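Alginase (Pseudoalteromonas, PDB 4Q8K) probably cleaves alginate by beta-elimination, as an alginate lyase of polysaccharide lyase family 18 with a beta-sandwich (jelly-roll) catalytic domain. Local coordinates at residues 188-202 with 309-322. Numbering follows the deposited sequence.
Sequences RHEYKVKESLRVAMT and VEDDSQSYFKFGNY. With SO4 (sulfate ion), chain D.
The guanidinium of R198 lies flat on one face of the Y316 ring, its plane only 7° from that of the ring. CZ of R198 sits 3.5 Å from the Y316 ring centroid, a stacked cation-pi pair. The two side chains run side by side and point the same way. NE and NH2 of R198 both grip the carbonyl oxygen of V193, which lies in the guanidinium plane; NE is 3.0 Å from V193 O. Water 1 joins NH1 of R198 to Q314 O. Replacing R198 by an alanine would probably leave the Y316 ring without its stacking partner and V193 O without two donors.

Strand 188-193 runs antiparallel to 316-319 and continues the pairing with 321-322 past the corner at G320. A side chain at G320 would run into H189 O and E190 CA, and its backbone angles also call for glycine. On the face with K318 and Y322, NZ of K318 meets OE1 of E190 at 2.9 Å in a salt bridge, on the syn side but tilted out of the carboxylate plane. R188 reaches over the Y322 ring, with CZ 4.2 Å from the ring centroid and the planes 46° apart. The bend at chi3 (59°) brings its guanidinium there. Edge-on, NH1 and NH2 of R188 bond sulfate O3 and O4; T181 also binds the ion. NH1 forms a salt bridge with E157. On the opposite face, CB of Y191 packs over the F319 ring.

Beyond the strands, V199 O accepts from both N and OG of S315. D311 holds T202 twice: OG1 of T202 donates to OD2 (2.6 Å), and the T202 amide meets OD1 from above the carboxylate plane.

R188, E190 and K318 form a salt-bridge network. E190 and E157 probably offset the two cations, whose NH1 and NZ are 3.3 Å apart. Y316, K318, G320 and Y322 fit the YxKxGxY motif of related lyases, so this basic face is probably part of the substrate groove. The sulfate, probably from the crystallisation liquor, is merely compatible with that.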
loop_
_atom_site.group_PDB
_atom_site.type_symbol
_atom_site.label_atom_id
_atom_site.label_comp_id
_atom_site.label_asym_id
_atom_site.label_seq_id
_atom_site.Cartn_x
_atom_site.Cartn_y
_atom_site.Cartn_z
ATOM N N ARG A 188 1.971 -9.888 2.870
ATOM C CA ARG A 188 1.407 -8.625 3.342
ATOM C C ARG A 188 1.199 -8.558 4.848
ATOM O O ARG A 188 1.083 -9.582 5.538
ATOM C CB ARG A 188 0.090 -8.294 2.626
ATOM C CG ARG A 188 -1.114 -9.036 3.194
ATOM C CD ARG A 188 -2.343 -8.861 2.332
ATOM N NE ARG A 188 -2.128 -9.334 0.969
ATOM C CZ ARG A 188 -3.053 -9.339 0.017
ATOM N NH1 ARG A 188 -4.278 -8.881 0.262
ATOM N NH2 ARG A 188 -2.752 -9.803 -1.189
ATOM N N HIS A 189 1.153 -7.325 5.337
ATOM C CA HIS A 189 0.734 -7.014 6.694
ATOM C C HIS A 189 -0.080 -5.735 6.529
ATOM O O HIS A 189 0.484 -4.680 6.254
ATOM C CB HIS A 189 1.937 -6.759 7.575
ATOM C CG HIS A 189 1.685 -7.011 9.028
ATOM N ND1 HIS A 189 2.583 -6.665 10.006
ATOM C CD2 HIS A 189 0.625 -7.571 9.662
ATOM C CE1 HIS A 189 2.100 -7.015 11.191
ATOM N NE2 HIS A 189 0.917 -7.568 11.007
ATOM N N GLU A 190 -1.399 -5.832 6.678
ATOM C CA GLU A 190 -2.285 -4.832 6.103
ATOM C C GLU A 190 -3.641 -4.779 6.804
ATOM O O GLU A 190 -4.124 -5.794 7.330
ATOM C CB GLU A 190 -2.487 -5.227 4.643
ATOM C CG GLU A 190 -3.272 -4.296 3.766
ATOM C CD GLU A 190 -3.305 -4.819 2.346
ATOM O OE1 GLU A 190 -4.105 -5.740 2.056
ATOM O OE2 GLU A 190 -2.512 -4.325 1.525
ATOM N N TYR A 191 -4.252 -3.596 6.800
ATOM C CA TYR A 191 -5.630 -3.444 7.254
ATOM C C TYR A 191 -6.518 -3.189 6.041
ATOM O O TYR A 191 -6.089 -2.546 5.082
ATOM C CB TYR A 191 -5.762 -2.259 8.209
ATOM C CG TYR A 191 -5.243 -2.480 9.611
ATOM C CD1 TYR A 191 -5.937 -3.280 10.513
ATOM C CD2 TYR A 191 -4.078 -1.858 10.048
ATOM C CE1 TYR A 191 -5.474 -3.461 11.798
ATOM C CE2 TYR A 191 -3.604 -2.039 11.325
ATOM C CZ TYR A 191 -4.309 -2.840 12.198
ATOM O OH TYR A 191 -3.835 -3.024 13.473
ATOM N N LYS A 192 -7.757 -3.675 6.085
ATOM C CA LYS A 192 -8.700 -3.459 4.994
ATOM C C LYS A 192 -10.090 -3.106 5.517
ATOM O O LYS A 192 -10.542 -3.663 6.512
ATOM C CB LYS A 192 -8.787 -4.703 4.107
ATOM C CG LYS A 192 -9.130 -5.977 4.877
ATOM C CD LYS A 192 -9.377 -7.155 3.951
ATOM C CE LYS A 192 -9.709 -8.416 4.770
ATOM N NZ LYS A 192 -9.992 -9.582 3.878
ATOM N N VAL A 193 -10.771 -2.176 4.853
ATOM C CA VAL A 193 -12.149 -1.889 5.226
ATOM C C VAL A 193 -12.965 -3.174 5.135
ATOM O O VAL A 193 -12.947 -3.864 4.112
ATOM C CB VAL A 193 -12.769 -0.803 4.326
ATOM C CG1 VAL A 193 -14.255 -0.612 4.640
ATOM C CG2 VAL A 193 -12.010 0.525 4.468
ATOM N N LYS A 194 -13.718 -3.474 6.162
ATOM C CA LYS A 194 -14.446 -4.716 6.192
ATOM C C LYS A 194 -15.553 -4.853 5.194
ATOM O O LYS A 194 -16.147 -3.908 4.805
ATOM C CB LYS A 194 -14.922 -4.994 7.596
ATOM C CG LYS A 194 -16.099 -4.167 8.003
ATOM C CD LYS A 194 -16.613 -4.568 9.381
ATOM C CE LYS A 194 -15.647 -4.220 10.464
ATOM N NZ LYS A 194 -16.179 -4.581 11.791
ATOM N N GLU A 195 -15.809 -6.064 4.789
ATOM C CA GLU A 195 -16.738 -6.338 3.712
ATOM C C GLU A 195 -18.101 -5.652 3.866
ATOM O O GLU A 195 -18.663 -5.165 2.887
ATOM C CB GLU A 195 -16.927 -7.846 3.590
ATOM C CG GLU A 195 -17.491 -8.309 2.264
ATOM C CD GLU A 195 -17.498 -9.822 2.161
ATOM O OE1 GLU A 195 -17.688 -10.480 3.206
ATOM O OE2 GLU A 195 -17.297 -10.353 1.047
ATOM N N SER A 196 -18.626 -5.619 5.090
ATOM C CA SER A 196 -20.009 -5.189 5.288
ATOM C C SER A 196 -20.194 -3.699 5.047
ATOM O O SER A 196 -21.308 -3.244 4.793
ATOM C CB SER A 196 -20.524 -5.569 6.683
ATOM O OG SER A 196 -19.850 -4.857 7.708
ATOM N N LEU A 197 -19.101 -2.946 5.121
ATOM C CA LEU A 197 -19.175 -1.494 4.986
ATOM C C LEU A 197 -18.921 -1.031 3.562
ATOM O O LEU A 197 -19.099 0.144 3.248
ATOM C CB LEU A 197 -18.177 -0.807 5.914
ATOM C CG LEU A 197 -18.292 -1.012 7.426
ATOM C CD1 LEU A 197 -17.124 -0.333 8.109
ATOM C CD2 LEU A 197 -19.609 -0.464 7.950
ATOM N N ARG A 198 -18.494 -1.948 2.698
ATOM C CA ARG A 198 -18.093 -1.571 1.338
ATOM C C ARG A 198 -19.232 -1.079 0.460
ATOM O O ARG A 198 -20.299 -1.691 0.399
ATOM C CB ARG A 198 -17.373 -2.727 0.655
ATOM C CG ARG A 198 -16.162 -3.157 1.431
ATOM C CD ARG A 198 -15.470 -4.348 0.790
ATOM N NE ARG A 198 -14.449 -4.874 1.684
ATOM C CZ ARG A 198 -13.847 -6.054 1.515
ATOM N NH1 ARG A 198 -14.162 -6.822 0.478
ATOM N NH2 ARG A 198 -12.939 -6.470 2.383
ATOM N N VAL A 199 -18.985 0.042 -0.214
ATOM C CA VAL A 199 -19.918 0.597 -1.179
ATOM C C VAL A 199 -19.123 1.093 -2.379
ATOM O O VAL A 199 -17.921 0.841 -2.479
ATOM C CB VAL A 199 -20.751 1.741 -0.572
ATOM C CG1 VAL A 199 -21.727 1.185 0.479
ATOM C CG2 VAL A 199 -19.835 2.803 0.033
ATOM N N ALA A 200 -19.780 1.785 -3.298
ATOM C CA ALA A 200 -19.099 2.262 -4.497
ATOM C C ALA A 200 -18.094 3.355 -4.154
ATOM O O ALA A 200 -18.234 4.043 -3.144
ATOM C CB ALA A 200 -20.112 2.759 -5.522
ATOM N N MET A 201 -17.066 3.505 -4.983
ATOM C CA MET A 201 -16.123 4.605 -4.799
ATOM C C MET A 201 -16.870 5.937 -4.778
ATOM O O MET A 201 -16.558 6.822 -3.987
ATOM C CB MET A 201 -15.059 4.621 -5.905
ATOM C CG MET A 201 -14.012 3.492 -5.784
ATOM S SD MET A 201 -12.950 3.674 -4.341
ATOM C CE MET A 201 -11.929 5.066 -4.782
ATOM N N THR A 202 -17.869 6.053 -5.645
ATOM C CA THR A 202 -18.652 7.277 -5.779
ATOM C C THR A 202 -19.655 7.495 -4.645
ATOM O O THR A 202 -20.404 8.472 -4.654
ATOM C CB THR A 202 -19.430 7.289 -7.110
ATOM O OG1 THR A 202 -20.174 6.072 -7.240
ATOM C CG2 THR A 202 -18.472 7.424 -8.287
ATOM N N VAL A 309 -11.806 8.254 -10.793
ATOM C CA VAL A 309 -11.369 6.877 -11.016
ATOM C C VAL A 309 -12.520 5.994 -11.485
ATOM O O VAL A 309 -13.689 6.331 -11.295
ATOM C CB VAL A 309 -10.754 6.280 -9.746
ATOM C CG1 VAL A 309 -9.499 7.044 -9.338
ATOM C CG2 VAL A 309 -11.767 6.277 -8.610
ATOM N N GLU A 310 -12.189 4.868 -12.112
ATOM C CA GLU A 310 -13.214 3.906 -12.504
ATOM C C GLU A 310 -13.935 3.436 -11.250
ATOM O O GLU A 310 -13.307 3.019 -10.280
ATOM C CB GLU A 310 -12.599 2.711 -13.236
ATOM C CG GLU A 310 -13.637 1.755 -13.831
ATOM C CD GLU A 310 -13.028 0.732 -14.783
ATOM O OE1 GLU A 310 -12.099 0.011 -14.372
ATOM O OE2 GLU A 310 -13.474 0.656 -15.950
ATOM N N ASP A 311 -15.256 3.530 -11.265
ATOM C CA ASP A 311 -16.058 3.176 -10.106
ATOM C C ASP A 311 -16.120 1.658 -9.941
ATOM O O ASP A 311 -16.054 0.916 -10.918
ATOM C CB ASP A 311 -17.463 3.760 -10.278
ATOM C CG ASP A 311 -18.174 3.982 -8.959
ATOM O OD1 ASP A 311 -17.536 3.841 -7.898
ATOM O OD2 ASP A 311 -19.376 4.319 -8.991
ATOM N N ASP A 312 -16.223 1.206 -8.700
ATOM C CA ASP A 312 -16.500 -0.194 -8.405
ATOM C C ASP A 312 -17.496 -0.216 -7.265
ATOM O O ASP A 312 -17.333 0.515 -6.293
ATOM C CB ASP A 312 -15.228 -0.937 -7.998
ATOM C CG ASP A 312 -15.485 -2.407 -7.683
ATOM O OD1 ASP A 312 -16.069 -2.695 -6.619
ATOM O OD2 ASP A 312 -15.101 -3.275 -8.499
ATOM N N SER A 313 -18.517 -1.061 -7.378
ATOM C CA SER A 313 -19.646 -1.040 -6.446
ATOM C C SER A 313 -19.337 -1.543 -5.032
ATOM O O SER A 313 -20.070 -1.234 -4.088
ATOM C CB SER A 313 -20.823 -1.828 -7.024
ATOM O OG SER A 313 -20.488 -3.193 -7.170
ATOM N N GLN A 314 -18.270 -2.322 -4.884
ATOM C CA GLN A 314 -17.904 -2.867 -3.578
ATOM C C GLN A 314 -16.437 -2.604 -3.279
ATOM O O GLN A 314 -15.672 -3.515 -2.978
ATOM C CB GLN A 314 -18.206 -4.366 -3.518
ATOM C CG GLN A 314 -19.657 -4.704 -3.787
ATOM C CD GLN A 314 -20.581 -4.126 -2.741
ATOM O OE1 GLN A 314 -20.245 -4.083 -1.558
ATOM N NE2 GLN A 314 -21.754 -3.674 -3.169
ATOM N N SER A 315 -16.059 -1.338 -3.357
ATOM C CA SER A 315 -14.662 -0.938 -3.242
ATOM C C SER A 315 -14.213 -0.922 -1.798
ATOM O O SER A 315 -15.025 -0.829 -0.885
ATOM C CB SER A 315 -14.469 0.454 -3.856
ATOM O OG SER A 315 -15.144 1.442 -3.093
ATOM N N TYR A 316 -12.905 -1.000 -1.582
ATOM C CA TYR A 316 -12.398 -0.939 -0.222
ATOM C C TYR A 316 -10.964 -0.465 -0.125
ATOM O O TYR A 316 -10.114 -0.844 -0.925
ATOM C CB TYR A 316 -12.608 -2.268 0.521
ATOM C CG TYR A 316 -11.935 -3.517 -0.031
ATOM C CD1 TYR A 316 -12.365 -4.095 -1.223
ATOM C CD2 TYR A 316 -10.911 -4.150 0.673
ATOM C CE1 TYR A 316 -11.773 -5.262 -1.712
ATOM C CE2 TYR A 316 -10.328 -5.315 0.194
ATOM C CZ TYR A 316 -10.764 -5.859 -0.996
ATOM O OH TYR A 316 -10.189 -7.015 -1.478
ATOM N N PHE A 317 -10.732 0.389 0.862
ATOM C CA PHE A 317 -9.422 0.934 1.135
ATOM C C PHE A 317 -8.607 -0.033 1.991
ATOM O O PHE A 317 -9.149 -0.678 2.897
ATOM C CB PHE A 317 -9.560 2.271 1.863
ATOM C CG PHE A 317 -8.249 2.971 2.104
ATOM C CD1 PHE A 317 -7.534 3.495 1.044
ATOM C CD2 PHE A 317 -7.753 3.128 3.386
ATOM C CE1 PHE A 317 -6.326 4.148 1.255
ATOM C CE2 PHE A 317 -6.551 3.774 3.611
ATOM C CZ PHE A 317 -5.837 4.293 2.537
ATOM N N LYS A 318 -7.309 -0.126 1.697
ATOM C CA LYS A 318 -6.378 -0.888 2.519
ATOM C C LYS A 318 -5.111 -0.087 2.740
ATOM O O LYS A 318 -4.756 0.772 1.923
ATOM C CB LYS A 318 -6.001 -2.215 1.841
ATOM C CG LYS A 318 -7.147 -2.931 1.168
ATOM C CD LYS A 318 -6.782 -4.370 0.821
ATOM C CE LYS A 318 -5.732 -4.448 -0.269
ATOM N NZ LYS A 318 -5.376 -5.887 -0.551
ATOM N N PHE A 319 -4.403 -0.373 3.823
ATOM C CA PHE A 319 -3.116 0.281 4.029
ATOM C C PHE A 319 -2.241 -0.595 4.910
ATOM O O PHE A 319 -2.751 -1.436 5.652
ATOM C CB PHE A 319 -3.312 1.666 4.652
ATOM C CG PHE A 319 -3.825 1.625 6.061
ATOM C CD1 PHE A 319 -5.184 1.511 6.309
ATOM C CD2 PHE A 319 -2.956 1.700 7.127
ATOM C CE1 PHE A 319 -5.662 1.467 7.612
ATOM C CE2 PHE A 319 -3.427 1.658 8.434
ATOM C CZ PHE A 319 -4.784 1.545 8.669
ATOM N N GLY A 320 -0.931 -0.400 4.806
ATOM C CA GLY A 320 0.043 -1.187 5.542
ATOM C C GLY A 320 1.281 -1.434 4.702
ATOM O O GLY A 320 1.884 -0.507 4.162
ATOM N N ASN A 321 1.672 -2.693 4.577
ATOM C CA ASN A 321 2.881 -2.994 3.835
ATOM C C ASN A 321 2.651 -4.302 3.107
ATOM O O ASN A 321 2.687 -5.380 3.717
ATOM C CB ASN A 321 4.072 -3.059 4.801
ATOM C CG ASN A 321 5.384 -3.406 4.112
ATOM O OD1 ASN A 321 5.409 -3.746 2.932
ATOM N ND2 ASN A 321 6.473 -3.346 4.864
ATOM N N TYR A 322 2.348 -4.194 1.816
ATOM C CA TYR A 322 2.152 -5.350 0.952
ATOM C C TYR A 322 3.384 -5.501 0.062
ATOM O O TYR A 322 3.481 -4.875 -0.987
ATOM C CB TYR A 322 0.904 -5.123 0.108
ATOM C CG TYR A 322 0.508 -6.234 -0.833
ATOM C CD1 TYR A 322 1.175 -7.454 -0.849
ATOM C CD2 TYR A 322 -0.541 -6.051 -1.726
ATOM C CE1 TYR A 322 0.797 -8.458 -1.717
ATOM C CE2 TYR A 322 -0.924 -7.051 -2.606
ATOM C CZ TYR A 322 -0.244 -8.255 -2.593
ATOM O OH TYR A 322 -0.622 -9.255 -3.461
HETATM S S SO4 D . -6.060 -10.031 -3.208
HETATM O O1 SO4 D . -7.224 -10.884 -3.458
HETATM O O2 SO4 D . -6.060 -8.940 -4.183
HETATM O O3 SO4 D . -6.134 -9.518 -1.841
HETATM O O4 SO4 D . -4.845 -10.818 -3.371
HETATM O O HOH W 1 -15.556 -6.213 -2.054
HETATM O O HOH W 2 -11.872 -8.861 0.834
HETATM O O HOH W 3 -16.420 1.426 0.311
#